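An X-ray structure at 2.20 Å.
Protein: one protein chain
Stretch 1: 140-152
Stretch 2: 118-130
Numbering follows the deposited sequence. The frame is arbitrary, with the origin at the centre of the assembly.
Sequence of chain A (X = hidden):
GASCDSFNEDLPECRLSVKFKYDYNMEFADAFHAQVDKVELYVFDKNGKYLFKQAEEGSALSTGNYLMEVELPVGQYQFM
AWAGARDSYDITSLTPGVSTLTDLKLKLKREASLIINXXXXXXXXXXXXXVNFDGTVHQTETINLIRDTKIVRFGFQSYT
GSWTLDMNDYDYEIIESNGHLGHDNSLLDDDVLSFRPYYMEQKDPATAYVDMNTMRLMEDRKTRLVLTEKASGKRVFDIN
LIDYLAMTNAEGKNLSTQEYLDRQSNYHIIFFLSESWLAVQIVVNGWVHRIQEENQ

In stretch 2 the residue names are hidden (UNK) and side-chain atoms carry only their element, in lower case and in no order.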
# COMPACT_ATOMS: atom_id res chain seq x y z
N THR A 140 12.14 -19.70 16.64
CA THR A 140 11.61 -19.07 15.43
C THR A 140 10.83 -17.80 15.77
O THR A 140 9.83 -17.86 16.46
CB THR A 140 10.70 -20.04 14.68
OG1 THR A 140 11.45 -21.19 14.28
CG2 THR A 140 10.06 -19.39 13.43
N GLU A 141 11.25 -16.65 15.24
CA GLU A 141 10.49 -15.42 15.41
C GLU A 141 9.53 -15.24 14.22
O GLU A 141 9.73 -15.81 13.14
CB GLU A 141 11.42 -14.22 15.50
CG GLU A 141 12.53 -14.36 16.55
CD GLU A 141 12.01 -14.30 17.97
OE1 GLU A 141 10.96 -13.65 18.22
OE2 GLU A 141 12.68 -14.89 18.84
N THR A 142 8.48 -14.46 14.41
CA THR A 142 7.54 -14.18 13.32
C THR A 142 7.48 -12.69 12.96
O THR A 142 7.20 -11.83 13.82
CB THR A 142 6.10 -14.61 13.71
OG1 THR A 142 6.11 -15.96 14.15
CG2 THR A 142 5.16 -14.46 12.51
N ILE A 143 7.69 -12.40 11.69
CA ILE A 143 7.46 -11.05 11.17
C ILE A 143 6.05 -10.93 10.58
O ILE A 143 5.62 -11.75 9.78
CB ILE A 143 8.51 -10.61 10.15
CG1 ILE A 143 9.88 -10.50 10.84
CG2 ILE A 143 8.15 -9.22 9.59
CD1 ILE A 143 9.98 -9.21 11.78
N ASN A 144 5.32 -9.92 11.04
CA ASN A 144 3.99 -9.65 10.54
C ASN A 144 3.99 -8.56 9.45
O ASN A 144 4.46 -7.45 9.68
CB ASN A 144 3.06 -9.23 11.67
CG ASN A 144 1.66 -9.10 11.20
OD1 ASN A 144 1.09 -10.03 10.66
ND2 ASN A 144 1.10 -7.91 11.35
N LEU A 145 3.43 -8.90 8.28
CA LEU A 145 3.50 -8.05 7.09
C LEU A 145 2.20 -7.32 6.83
O LEU A 145 1.10 -7.93 6.87
CB LEU A 145 3.84 -8.87 5.84
CG LEU A 145 5.24 -9.46 5.85
CD1 LEU A 145 5.48 -10.38 4.60
CD2 LEU A 145 6.22 -8.32 5.97
N ILE A 146 2.35 -6.03 6.51
CA ILE A 146 1.25 -5.13 6.21
C ILE A 146 1.44 -4.55 4.81
O ILE A 146 2.50 -3.98 4.50
CB ILE A 146 1.25 -3.97 7.24
CG1 ILE A 146 0.96 -4.53 8.65
CG2 ILE A 146 0.24 -2.87 6.86
CD1 ILE A 146 1.03 -3.52 9.68
N ARG A 147 0.41 -4.66 3.98
CA ARG A 147 0.52 -4.21 2.61
C ARG A 147 0.40 -2.73 2.55
O ARG A 147 -0.53 -2.15 3.12
CB ARG A 147 -0.51 -4.87 1.70
CG ARG A 147 -0.27 -4.55 0.26
CD ARG A 147 -1.00 -5.49 -0.71
NE ARG A 147 -1.15 -4.85 -2.01
CZ ARG A 147 -1.74 -5.40 -3.06
NH1 ARG A 147 -2.28 -6.61 -2.98
NH2 ARG A 147 -1.80 -4.74 -4.19
N ASP A 148 1.35 -2.11 1.85
CA ASP A 148 1.44 -0.65 1.81
C ASP A 148 1.00 -0.04 0.47
O ASP A 148 0.62 1.15 0.38
CB ASP A 148 2.89 -0.21 2.09
CG ASP A 148 3.21 -0.10 3.58
OD1 ASP A 148 2.31 -0.26 4.44
OD2 ASP A 148 4.39 0.18 3.89
N THR A 149 1.09 -0.84 -0.60
CA THR A 149 0.71 -0.37 -1.91
C THR A 149 -0.74 -0.79 -2.19
O THR A 149 -1.18 -1.88 -1.81
CB THR A 149 1.66 -0.89 -2.98
OG1 THR A 149 1.87 -2.29 -2.79
CG2 THR A 149 3.00 -0.16 -2.89
N LYS A 150 -1.48 0.13 -2.82
CA LYS A 150 -2.92 -0.01 -2.98
C LYS A 150 -3.31 0.16 -4.46
O LYS A 150 -2.95 1.15 -5.12
CB LYS A 150 -3.62 1.02 -2.08
CG LYS A 150 -3.20 0.95 -0.63
CD LYS A 150 -3.70 -0.36 0.06
CE LYS A 150 -2.85 -0.73 1.27
NZ LYS A 150 -3.44 -1.86 2.08
N ILE A 151 -4.03 -0.82 -4.98
CA ILE A 151 -4.42 -0.82 -6.37
C ILE A 151 -5.89 -0.44 -6.40
O ILE A 151 -6.68 -0.91 -5.57
CB ILE A 151 -4.12 -2.17 -7.00
CG1 ILE A 151 -2.58 -2.37 -7.02
CG2 ILE A 151 -4.71 -2.23 -8.40
CD1 ILE A 151 -2.12 -3.63 -7.60
N VAL A 152 -6.25 0.45 -7.30
CA VAL A 152 -7.65 0.89 -7.40
C VAL A 152 -8.07 0.91 -8.86
O VAL A 152 -7.34 1.42 -9.71
CB VAL A 152 -7.91 2.28 -6.78
CG1 VAL A 152 -7.17 2.45 -5.49
CG2 VAL A 152 -7.52 3.34 -7.71
N UNK A 118 3.39 4.25 -13.09
CA UNK A 118 3.75 2.86 -13.29
C UNK A 118 3.01 2.00 -12.26
O UNK A 118 2.60 2.49 -11.21
c UNK A 118 7.94 3.86 -11.18
c UNK A 118 7.26 2.52 -11.51
c UNK A 118 5.72 2.66 -11.68
c UNK A 118 5.26 2.67 -13.13
n UNK A 118 9.41 3.72 -10.76
N UNK A 119 2.84 0.72 -12.54
CA UNK A 119 2.35 -0.17 -11.51
C UNK A 119 3.53 -0.59 -10.66
O UNK A 119 4.38 -1.26 -11.16
c UNK A 119 0.19 -3.35 -11.41
n UNK A 119 0.92 -4.26 -12.28
n UNK A 119 1.17 -5.93 -13.83
c UNK A 119 1.09 -2.28 -10.91
c UNK A 119 1.62 -1.40 -12.06
c UNK A 119 0.38 -5.18 -13.10
n UNK A 119 -0.94 -5.34 -13.18
N UNK A 120 3.61 -0.17 -9.40
CA UNK A 120 4.72 -0.58 -8.54
C UNK A 120 4.63 -2.05 -8.15
O UNK A 120 3.54 -2.55 -7.90
c UNK A 120 5.32 1.53 -7.37
c UNK A 120 3.66 2.93 -5.69
c UNK A 120 4.73 0.21 -7.25
se UNK A 120 3.90 2.78 -7.50
N UNK A 121 5.77 -2.71 -8.05
CA UNK A 121 5.83 -4.02 -7.37
C UNK A 121 5.34 -3.84 -5.93
O UNK A 121 5.63 -2.80 -5.25
c UNK A 121 7.23 -4.63 -7.44
o UNK A 121 8.53 -2.19 -8.13
o UNK A 121 10.02 -2.33 -6.55
c UNK A 121 8.98 -2.75 -7.12
c UNK A 121 8.29 -3.98 -6.54
N UNK A 122 4.54 -4.80 -5.50
CA UNK A 122 3.80 -4.71 -4.25
C UNK A 122 4.78 -4.71 -3.10
O UNK A 122 5.77 -5.48 -3.10
c UNK A 122 2.80 -5.85 -4.11
o UNK A 122 1.81 -5.69 -5.13
c UNK A 122 2.11 -5.84 -2.71
N UNK A 123 4.51 -3.78 -2.18
CA UNK A 123 5.36 -3.50 -1.06
C UNK A 123 4.67 -3.89 0.26
O UNK A 123 3.52 -3.48 0.49
c UNK A 123 6.70 -0.09 0.17
c UNK A 123 5.70 -2.01 -1.03
c UNK A 123 6.66 -1.61 0.08
c UNK A 123 8.04 -2.20 -0.21
N UNK A 124 5.37 -4.66 1.10
CA UNK A 124 4.89 -4.97 2.46
C UNK A 124 5.87 -4.49 3.52
O UNK A 124 7.10 -4.57 3.34
c UNK A 124 3.60 -7.16 1.90
c UNK A 124 4.70 -6.49 2.68
c UNK A 124 2.33 -7.41 2.32
n UNK A 124 1.63 -8.07 1.34
c UNK A 124 3.70 -7.72 0.58
c UNK A 124 2.44 -8.27 0.26
c UNK A 124 4.72 -7.79 -0.37
c UNK A 124 4.46 -8.40 -1.60
c UNK A 124 2.17 -8.87 -0.98
c UNK A 124 3.19 -8.94 -1.88
N UNK A 125 5.31 -4.01 4.64
CA UNK A 125 6.07 -3.56 5.80
C UNK A 125 6.04 -4.65 6.87
O UNK A 125 4.99 -5.22 7.15
c UNK A 125 5.32 -2.06 8.84
c UNK A 125 7.85 -0.94 8.99
c UNK A 125 5.84 -1.70 10.08
c UNK A 125 7.12 -1.16 10.15
c UNK A 125 6.05 -1.87 7.66
c UNK A 125 5.48 -2.26 6.33
c UNK A 125 7.32 -1.30 7.76
o UNK A 125 7.64 -0.82 11.37
N UNK A 126 7.20 -4.95 7.44
CA UNK A 126 7.33 -5.98 8.45
C UNK A 126 7.50 -5.28 9.75
O UNK A 126 8.49 -4.59 9.95
N UNK A 127 6.54 -5.46 10.66
CA UNK A 127 6.54 -4.72 11.92
C UNK A 127 7.73 -5.10 12.81
O UNK A 127 8.28 -6.23 12.71
c UNK A 127 5.23 -4.94 12.68
c UNK A 127 2.71 -4.93 12.61
o UNK A 127 2.42 -3.94 13.30
c UNK A 127 3.98 -4.87 11.80
o UNK A 127 2.00 -5.94 12.55
N UNK A 128 8.14 -4.13 13.64
CA UNK A 128 9.30 -4.27 14.52
C UNK A 128 9.00 -5.25 15.65
O UNK A 128 7.96 -5.15 16.27
c UNK A 128 10.82 -3.08 16.21
c UNK A 128 10.11 -1.93 14.11
c UNK A 128 9.70 -2.91 15.15
N UNK A 129 9.90 -6.20 15.91
CA UNK A 129 9.76 -7.11 17.04
C UNK A 129 11.03 -7.11 17.92
O UNK A 129 12.15 -6.85 17.44
c UNK A 129 8.10 -8.60 15.83
c UNK A 129 10.58 -9.03 15.62
c UNK A 129 9.47 -8.54 16.56
c UNK A 129 10.58 -10.54 15.42
N UNK A 130 10.85 -7.37 19.21
CA UNK A 130 11.99 -7.54 20.11
C UNK A 130 12.34 -8.99 20.14
O UNK A 130 11.48 -9.81 20.25
c UNK A 130 11.65 -7.06 21.51
c UNK A 130 11.40 -5.58 21.54
o UNK A 130 12.29 -4.79 21.22
n UNK A 130 10.17 -5.19 21.88
O HOH W 1 0.52 -3.25 -4.97
O HOH W 2 6.42 -8.22 12.95
O HOH W 3 9.93 -12.02 20.03

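Position 118 carries four carbons in a row ending in a nitrogen, far from stretch 1; the chain is that of lysine, K118. At 119 three carbons lead to a nitrogen and then to a carbon bearing two more nitrogens, a guanidinium that makes only slight contact with I151, so the residue is R119. CD of R119 lies 4.5 Å from CD1 of I151.

Position 120 has two carbons, a selenium and a final carbon, unbranched, its tip near the methyl of T149, which identifies selenomethionine, M120; CE of M120 lies 4.2 Å from CG2 of T149. At 121 three carbons end in two oxygens. This carboxylate side chain starts away from stretch 1 and is hydrogen-bonded elsewhere in the structure; it is glutamate, E121.

At 122 one carbon carries an oxygen and a carbon, the latter over one face of the R147 guanidinium: threonine, T122. CG2 of T122 is 3.5 Å from NE of R147. A water O lies 2.8 Å from OG1 of T122 and 2.7 Å from OG1 of T149.

At 123 four carbons fork at the second, the first of them packing on T149, so this is leucine, L123. CB of L123 is 3.8 Å from CG2 of T149. Its backbone is held twice: N of L123 donates to OG1 of T149 (3.1 Å), and N of D148 donates to O of L123 (2.9 Å).

At 124 one carbon precedes fused five- and six-membered rings holding eight carbons and one nitrogen, with CG of R147 over one face: the indole of W124. CB of W124 is 4.0 Å from CB of L145. Position 125 has one carbon and a six-carbon ring bearing an oxygen; the first carbon lies near D148, but the end of the side chain leads away, and the oxygen is bonded elsewhere in the structure. This is Y125, its CB 3.6 Å from OD2 of D148.

Position 126 has no side-chain atoms and is G126. An ideal CB here would stand 2.7 Å from CG2 of I143, a clash, so the bare backbone lets I143 and L145 close in.

At 127 three carbons end in two oxygens, one meeting N144: E127. Its OE2 accepts a very short hydrogen bond, 2.5 Å, from ND2 of N144. Position 128, one carbon carrying two more, points away and makes no contact; it is V128. At 129 four carbons fork at the first, one arm two carbons long, against I143; this is isoleucine, I129, with CG1 3.9 Å from CD1 of I143. At 130 two carbons end in an oxygen and a nitrogen, pointing away: asparagine, N130.

The contact is an antiparallel strand pairing. I146 and Y125 form its hydrogen-bonded pair, with N of Y125 to O of I146 and N of I146 to O of Y125 both 2.8 Å; N of E127 to O of N144 (3.0 Å) extends the ladder beside the N144–E127 side-chain bond. T149 ties the loop before W124 to stretch 1.

Stretch 2, residues 118-130: KRMETLWYGEVIN
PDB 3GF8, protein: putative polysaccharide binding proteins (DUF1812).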